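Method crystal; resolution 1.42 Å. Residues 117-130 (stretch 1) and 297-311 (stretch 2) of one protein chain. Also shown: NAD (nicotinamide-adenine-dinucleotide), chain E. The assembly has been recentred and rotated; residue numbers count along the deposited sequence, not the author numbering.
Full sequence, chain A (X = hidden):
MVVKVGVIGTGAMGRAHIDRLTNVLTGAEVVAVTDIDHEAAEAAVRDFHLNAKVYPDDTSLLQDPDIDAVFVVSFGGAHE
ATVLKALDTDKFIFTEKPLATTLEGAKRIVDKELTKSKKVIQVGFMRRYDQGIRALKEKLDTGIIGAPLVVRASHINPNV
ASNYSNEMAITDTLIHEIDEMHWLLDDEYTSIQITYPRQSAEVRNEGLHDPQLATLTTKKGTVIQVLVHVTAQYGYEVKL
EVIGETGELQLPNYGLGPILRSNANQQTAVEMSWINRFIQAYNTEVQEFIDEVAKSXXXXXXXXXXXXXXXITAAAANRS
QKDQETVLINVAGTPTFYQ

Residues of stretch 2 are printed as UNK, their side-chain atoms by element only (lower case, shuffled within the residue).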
# COMPACT_ATOMS: atom_id res chain seq x y z
N SER A 117 19.87 16.03 43.89
CA SER A 117 20.39 14.70 44.13
C SER A 117 19.90 13.71 43.09
O SER A 117 20.45 12.66 42.91
CB SER A 117 20.06 14.20 45.53
OG SER A 117 18.70 14.32 45.81
N LYS A 118 18.82 14.11 42.43
CA LYS A 118 18.25 13.31 41.39
C LYS A 118 17.39 14.14 40.43
O LYS A 118 16.90 15.17 40.76
CB LYS A 118 17.43 12.18 41.99
CG LYS A 118 16.19 12.58 42.73
CD LYS A 118 15.26 11.39 42.92
CE LYS A 118 14.04 11.69 43.80
NZ LYS A 118 12.98 12.59 43.35
N LYS A 119 17.24 13.61 39.24
CA LYS A 119 16.51 14.24 38.17
C LYS A 119 15.02 14.26 38.46
O LYS A 119 14.47 13.29 38.93
CB LYS A 119 16.81 13.48 36.90
CG LYS A 119 16.37 14.11 35.63
CD LYS A 119 16.72 13.21 34.48
CE LYS A 119 15.76 12.08 34.35
NZ LYS A 119 15.88 11.34 33.12
N VAL A 120 14.36 15.37 38.17
CA VAL A 120 12.94 15.50 38.38
C VAL A 120 12.17 16.02 37.18
O VAL A 120 11.00 15.99 37.18
CB VAL A 120 12.60 16.38 39.60
CG1 VAL A 120 12.92 15.66 40.87
CG2 VAL A 120 13.36 17.65 39.56
N ILE A 121 12.88 16.50 36.18
CA ILE A 121 12.19 17.13 35.06
C ILE A 121 12.03 16.20 33.85
O ILE A 121 12.96 15.59 33.40
CB ILE A 121 12.93 18.35 34.57
CG1 ILE A 121 12.92 19.45 35.63
CG2 ILE A 121 12.28 18.86 33.28
CD1 ILE A 121 14.01 20.45 35.43
N GLN A 122 10.79 16.15 33.37
CA GLN A 122 10.47 15.61 32.06
C GLN A 122 9.87 16.70 31.18
O GLN A 122 9.04 17.45 31.60
CB GLN A 122 9.50 14.42 32.19
CG GLN A 122 9.15 13.78 30.85
CD GLN A 122 8.48 12.46 31.00
OE1 GLN A 122 8.59 11.82 32.01
NE2 GLN A 122 7.77 12.06 29.99
N VAL A 123 10.32 16.75 29.94
CA VAL A 123 9.84 17.74 28.98
C VAL A 123 8.91 17.09 27.97
O VAL A 123 9.18 16.03 27.50
CB VAL A 123 10.99 18.38 28.26
CG1 VAL A 123 10.50 19.39 27.30
CG2 VAL A 123 11.90 19.02 29.26
N GLY A 124 7.84 17.77 27.61
CA GLY A 124 6.79 17.19 26.81
C GLY A 124 6.99 16.93 25.32
O GLY A 124 6.11 17.20 24.55
N PHE A 125 8.12 16.37 24.94
CA PHE A 125 8.33 15.96 23.57
C PHE A 125 7.70 14.57 23.31
O PHE A 125 8.34 13.58 23.42
CB PHE A 125 9.82 15.95 23.21
CG PHE A 125 10.45 17.31 23.18
CD1 PHE A 125 10.04 18.25 22.31
CD2 PHE A 125 11.47 17.61 24.02
CE1 PHE A 125 10.61 19.50 22.29
CE2 PHE A 125 12.05 18.85 24.01
CZ PHE A 125 11.60 19.78 23.14
N MET A 126 6.45 14.56 22.90
CA MET A 126 5.69 13.34 22.79
C MET A 126 6.01 12.42 21.63
O MET A 126 5.60 11.31 21.65
CB MET A 126 4.19 13.63 22.81
CG MET A 126 3.60 14.04 21.47
SD MET A 126 4.19 15.65 20.92
CE MET A 126 3.35 15.84 19.35
N ARG A 127 6.69 12.92 20.62
CA ARG A 127 6.95 12.10 19.44
C ARG A 127 7.64 10.82 19.77
O ARG A 127 7.44 9.85 19.12
CB ARG A 127 7.79 12.85 18.44
CG ARG A 127 7.14 14.05 17.82
CD ARG A 127 6.28 13.66 16.65
NE ARG A 127 5.90 14.77 15.79
CZ ARG A 127 6.58 15.17 14.73
NH1 ARG A 127 7.67 14.56 14.36
NH2 ARG A 127 6.15 16.19 14.04
N ARG A 128 8.45 10.84 20.81
CA ARG A 128 9.25 9.70 21.17
C ARG A 128 8.35 8.57 21.64
O ARG A 128 8.76 7.45 21.67
CB ARG A 128 10.25 10.06 22.27
CG ARG A 128 11.27 11.06 21.88
CD ARG A 128 12.37 11.12 22.92
NE ARG A 128 13.26 12.27 22.77
CZ ARG A 128 14.43 12.37 23.36
NH1 ARG A 128 14.87 11.41 24.12
NH2 ARG A 128 15.16 13.44 23.17
N TYR A 129 7.12 8.90 21.97
CA TYR A 129 6.18 7.94 22.52
C TYR A 129 5.18 7.40 21.49
O TYR A 129 4.42 6.53 21.77
CB TYR A 129 5.45 8.55 23.69
CG TYR A 129 6.33 8.82 24.90
CD1 TYR A 129 6.54 7.86 25.84
CD2 TYR A 129 6.92 10.03 25.08
CE1 TYR A 129 7.34 8.09 26.90
CE2 TYR A 129 7.71 10.28 26.15
CZ TYR A 129 7.91 9.32 27.07
OH TYR A 129 8.69 9.53 28.16
N ASP A 130 5.21 7.98 20.32
CA ASP A 130 4.34 7.52 19.27
C ASP A 130 4.74 6.13 18.83
O ASP A 130 5.88 5.87 18.60
CB ASP A 130 4.39 8.47 18.10
CG ASP A 130 3.54 8.02 16.94
OD1 ASP A 130 2.34 8.16 17.05
OD2 ASP A 130 4.11 7.53 15.97
N UNK A 297 10.75 7.32 41.54
CA UNK A 297 11.91 7.22 40.69
C UNK A 297 11.92 8.36 39.65
O UNK A 297 10.91 8.85 39.28
c UNK A 297 12.29 4.72 41.00
o UNK A 297 12.71 3.26 39.23
o UNK A 297 12.16 2.38 41.12
c UNK A 297 12.38 3.35 40.40
c UNK A 297 11.99 5.83 40.02
N UNK A 298 13.11 8.77 39.22
CA UNK A 298 13.22 9.84 38.26
C UNK A 298 12.56 9.47 36.95
O UNK A 298 12.55 8.34 36.60
c UNK A 298 14.71 9.97 38.04
c UNK A 298 15.31 9.42 39.20
c UNK A 298 14.43 8.34 39.66
N UNK A 299 12.05 10.46 36.24
CA UNK A 299 11.49 10.23 34.92
C UNK A 299 12.51 9.65 34.00
O UNK A 299 13.66 9.86 34.15
c UNK A 299 11.07 12.45 35.61
c UNK A 299 11.07 11.62 34.46
c UNK A 299 11.99 11.87 36.62
N UNK A 300 12.03 8.90 33.03
CA UNK A 300 12.90 8.34 32.04
C UNK A 300 12.66 8.91 30.65
O UNK A 300 13.33 8.55 29.73
c UNK A 300 13.37 6.24 33.23
c UNK A 300 12.78 6.83 31.99
c UNK A 300 11.38 6.42 31.86
N UNK A 301 11.73 9.83 30.55
CA UNK A 301 11.47 10.49 29.28
C UNK A 301 12.39 11.66 29.02
O UNK A 301 13.33 11.85 29.71
N UNK A 302 12.09 12.43 27.98
CA UNK A 302 12.95 13.54 27.61
C UNK A 302 13.24 14.44 28.81
O UNK A 302 12.37 14.79 29.52
c UNK A 302 12.11 14.29 26.56
c UNK A 302 11.33 13.24 25.95
c UNK A 302 10.95 12.31 27.05
N UNK A 303 14.51 14.81 28.95
CA UNK A 303 14.97 15.53 30.11
C UNK A 303 15.22 17.00 29.85
O UNK A 303 14.99 17.50 28.78
o UNK A 303 17.29 15.16 29.71
c UNK A 303 16.25 14.90 30.61
N UNK A 304 15.72 17.67 30.86
CA UNK A 304 16.06 19.05 30.71
C UNK A 304 17.22 19.18 29.77
O UNK A 304 17.31 20.16 29.07
c UNK A 304 16.37 19.68 32.04
N UNK A 305 18.09 18.21 29.74
CA UNK A 305 19.14 18.24 28.76
C UNK A 305 18.56 18.22 27.33
O UNK A 305 19.00 18.94 26.49
c UNK A 305 22.66 19.12 29.31
c UNK A 305 24.71 19.65 28.22
c UNK A 305 21.66 16.57 27.03
c UNK A 305 23.82 19.84 29.24
c UNK A 305 22.41 18.17 28.35
n UNK A 305 22.85 16.99 26.54
c UNK A 305 23.32 17.98 27.33
c UNK A 305 24.49 18.71 27.26
c UNK A 305 21.35 17.26 28.13
c UNK A 305 20.14 17.12 28.96
N UNK A 306 17.62 17.32 27.08
CA UNK A 306 16.90 17.30 25.82
C UNK A 306 16.26 18.64 25.52
O UNK A 306 16.30 19.10 24.43
c UNK A 306 16.48 14.81 25.86
o UNK A 306 17.31 14.52 25.01
c UNK A 306 15.86 16.18 25.83
o UNK A 306 16.14 14.04 26.73
N UNK A 307 15.69 19.26 26.52
CA UNK A 307 15.16 20.58 26.35
C UNK A 307 16.19 21.62 25.96
O UNK A 307 15.93 22.48 25.18
N UNK A 308 17.36 21.49 26.52
CA UNK A 308 18.45 22.36 26.20
C UNK A 308 18.96 22.17 24.79
O UNK A 308 19.18 23.10 24.08
c UNK A 308 23.03 24.56 27.14
c UNK A 308 19.53 22.18 27.26
c UNK A 308 20.76 23.06 27.20
c UNK A 308 20.68 24.40 27.10
c UNK A 308 23.10 23.22 27.25
c UNK A 308 21.82 25.17 27.08
o UNK A 308 24.21 25.27 27.10
c UNK A 308 22.00 22.49 27.26
N UNK A 309 19.11 20.93 24.37
CA UNK A 309 19.47 20.65 23.01
C UNK A 309 18.46 21.27 22.06
O UNK A 309 18.82 21.84 21.07
c UNK A 309 19.70 18.88 21.27
c UNK A 309 20.56 17.06 23.64
c UNK A 309 19.53 19.16 22.75
c UNK A 309 20.68 18.54 23.52
N UNK A 310 17.20 21.17 22.39
CA UNK A 310 16.19 21.67 21.50
C UNK A 310 16.23 23.19 21.45
O UNK A 310 16.11 23.75 20.41
c UNK A 310 14.85 21.19 21.93
N UNK A 311 16.42 23.80 22.60
CA UNK A 311 16.55 25.24 22.69
C UNK A 311 17.70 25.81 21.88
O UNK A 311 17.54 26.77 21.21
c UNK A 311 16.61 25.67 24.11
PA NAD E . -3.01 28.54 25.95
O1A NAD E . -2.71 29.93 25.67
O2A NAD E . -4.25 27.98 25.68
O5B NAD E . -2.96 28.25 27.51
C5B NAD E . -1.96 28.67 28.35
C4B NAD E . -2.57 29.01 29.72
O4B NAD E . -1.51 29.47 30.51
C3B NAD E . -3.51 30.21 29.73
O3B NAD E . -4.65 29.89 30.41
C2B NAD E . -2.74 31.32 30.38
O2B NAD E . -3.56 32.23 31.07
C1B NAD E . -1.89 30.58 31.34
N9A NAD E . -0.69 31.26 31.76
C8A NAD E . 0.11 32.00 31.06
N7A NAD E . 1.18 32.38 31.75
C5A NAD E . 1.06 31.86 32.95
C6A NAD E . 1.78 31.87 34.20
N6A NAD E . 2.93 32.49 34.37
N1A NAD E . 1.29 31.15 35.18
C2A NAD E . 0.19 30.50 35.11
N3A NAD E . -0.55 30.48 34.02
C4A NAD E . -0.16 31.12 32.94
O3 NAD E . -1.78 27.77 25.32
PN NAD E . -1.61 26.15 25.16
O1N NAD E . -1.93 25.79 23.78
O2N NAD E . -2.46 25.48 26.07
O5D NAD E . -0.11 25.90 25.28
C5D NAD E . 0.47 25.83 26.55
C4D NAD E . 1.82 25.20 26.50
O4D NAD E . 1.65 23.88 26.00
C3D NAD E . 2.73 25.94 25.57
O3D NAD E . 4.02 25.86 26.10
C2D NAD E . 2.59 25.09 24.31
O2D NAD E . 3.75 25.25 23.59
C1D NAD E . 2.47 23.71 24.88
N1N NAD E . 1.87 22.77 23.93
C2N NAD E . 2.53 21.67 23.58
C3N NAD E . 2.04 20.76 22.66
C7N NAD E . 2.81 19.51 22.31
O7N NAD E . 3.63 19.05 23.04
N7N NAD E . 2.51 18.97 21.20
C4N NAD E . 0.79 21.00 22.12
C5N NAD E . 0.14 22.15 22.52
C6N NAD E . 0.71 23.02 23.41
O HOH W 1 13.54 13.06 32.33
O HOH W 2 15.66 16.40 33.40
O HOH W 3 9.29 9.23 32.43
O HOH W 4 16.53 11.48 27.14

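Position 297 has three side-chain carbons, the third carrying two oxygens. It points away from stretch 1 and touches nothing there: this is Glu-297, its charge left exposed. At 298 three carbons close a ring onto the backbone N, the mark of Pro-298; its CB lies 3.4 Å from Lys-119 O, and the ring rests against the aliphatic part of Lys-118. The same closed ring at 299 gives Pro-299. Its CB is 3.5 Å from Gln-122 OE1, while Pro-299 O, free to accept, takes a hydrogen bond from Lys-119 NZ at 2.9 Å. A proline has no N-H to leave unpaired and offers a rigid apolar ring, which suits packing on stretch 1.

Position 300 has one carbon bearing two more and points away: Val-300, whose backbone N gives a hydrogen bond to water 3, which in turn donates to Gln-122 OE1. Position 301 has no side-chain atoms. Its CA sits 3.1 Å from Tyr-129 OH, at the edge of that ring, and an ideal CB would fall 2.2 Å from the same OH and 2.6 Å from Gln-122 NE2; only Gly-301 avoids both clashes.

Position 302 again closes three carbons onto N. This is Pro-302, with the largest covered area of the contact: its rigid ring places CG 4.1 Å from Phe-125 CB and over one face of the Arg-128 guanidinium, 3.8 Å from Arg-128 NE. Pro-302 O receives Val-123 N at 2.9 Å, nearly straight.

At 303 one carbon then one oxygen means Ser-303. Its side chain turns away from stretch 1 to cap the helix, OG accepting a weak bond from the N of 305 at 3.2 Å. The single carbon at 304 is Ala-304, small enough for CB to lie 4.2 Å from Ile-121 CD1. At 305 one carbon leads to fused five- and six-membered rings holding eight carbons and one nitrogen: Trp-305, whose end leads away.

Position 306 has two carbons, the second carrying two oxygens: Asp-306. Asp-306 OD1 meets Arg-128 NH2 at 3.0 Å in a salt bridge whose hydrogen bond is weak, and Asp-306 OD2 accepts from Ser-303 N at 2.9 Å. Position 307, without side-chain atoms, is Gly-307; its CA approaches the edge of Phe-125. At 308 one carbon and a six-carbon ring bearing an oxygen show Tyr-308; at 309 four carbons, forked at the first with one arm two carbons long, show Ile-309, both out of reach. One carbon at 310 is Ala-310, CB 3.7 Å from Phe-125 CZ; like Gly-307, it lets the helix lie close to Phe-125. Another at 311 is Ala-311, without contact.

The contact thus joins a proline-rich loop and the start of a helix to a strand, the loop residues on either side of it in sequence, and a short 3-10 segment. Apolar packing centres on Pro-302, while a single backbone hydrogen bond, from Val-123 N to Pro-302 O, the Lys-119 bond, bridging waters and the salt bridge fix the alignment.

Stretch 2 (297-311) EPPVGPSAWDGYIAA
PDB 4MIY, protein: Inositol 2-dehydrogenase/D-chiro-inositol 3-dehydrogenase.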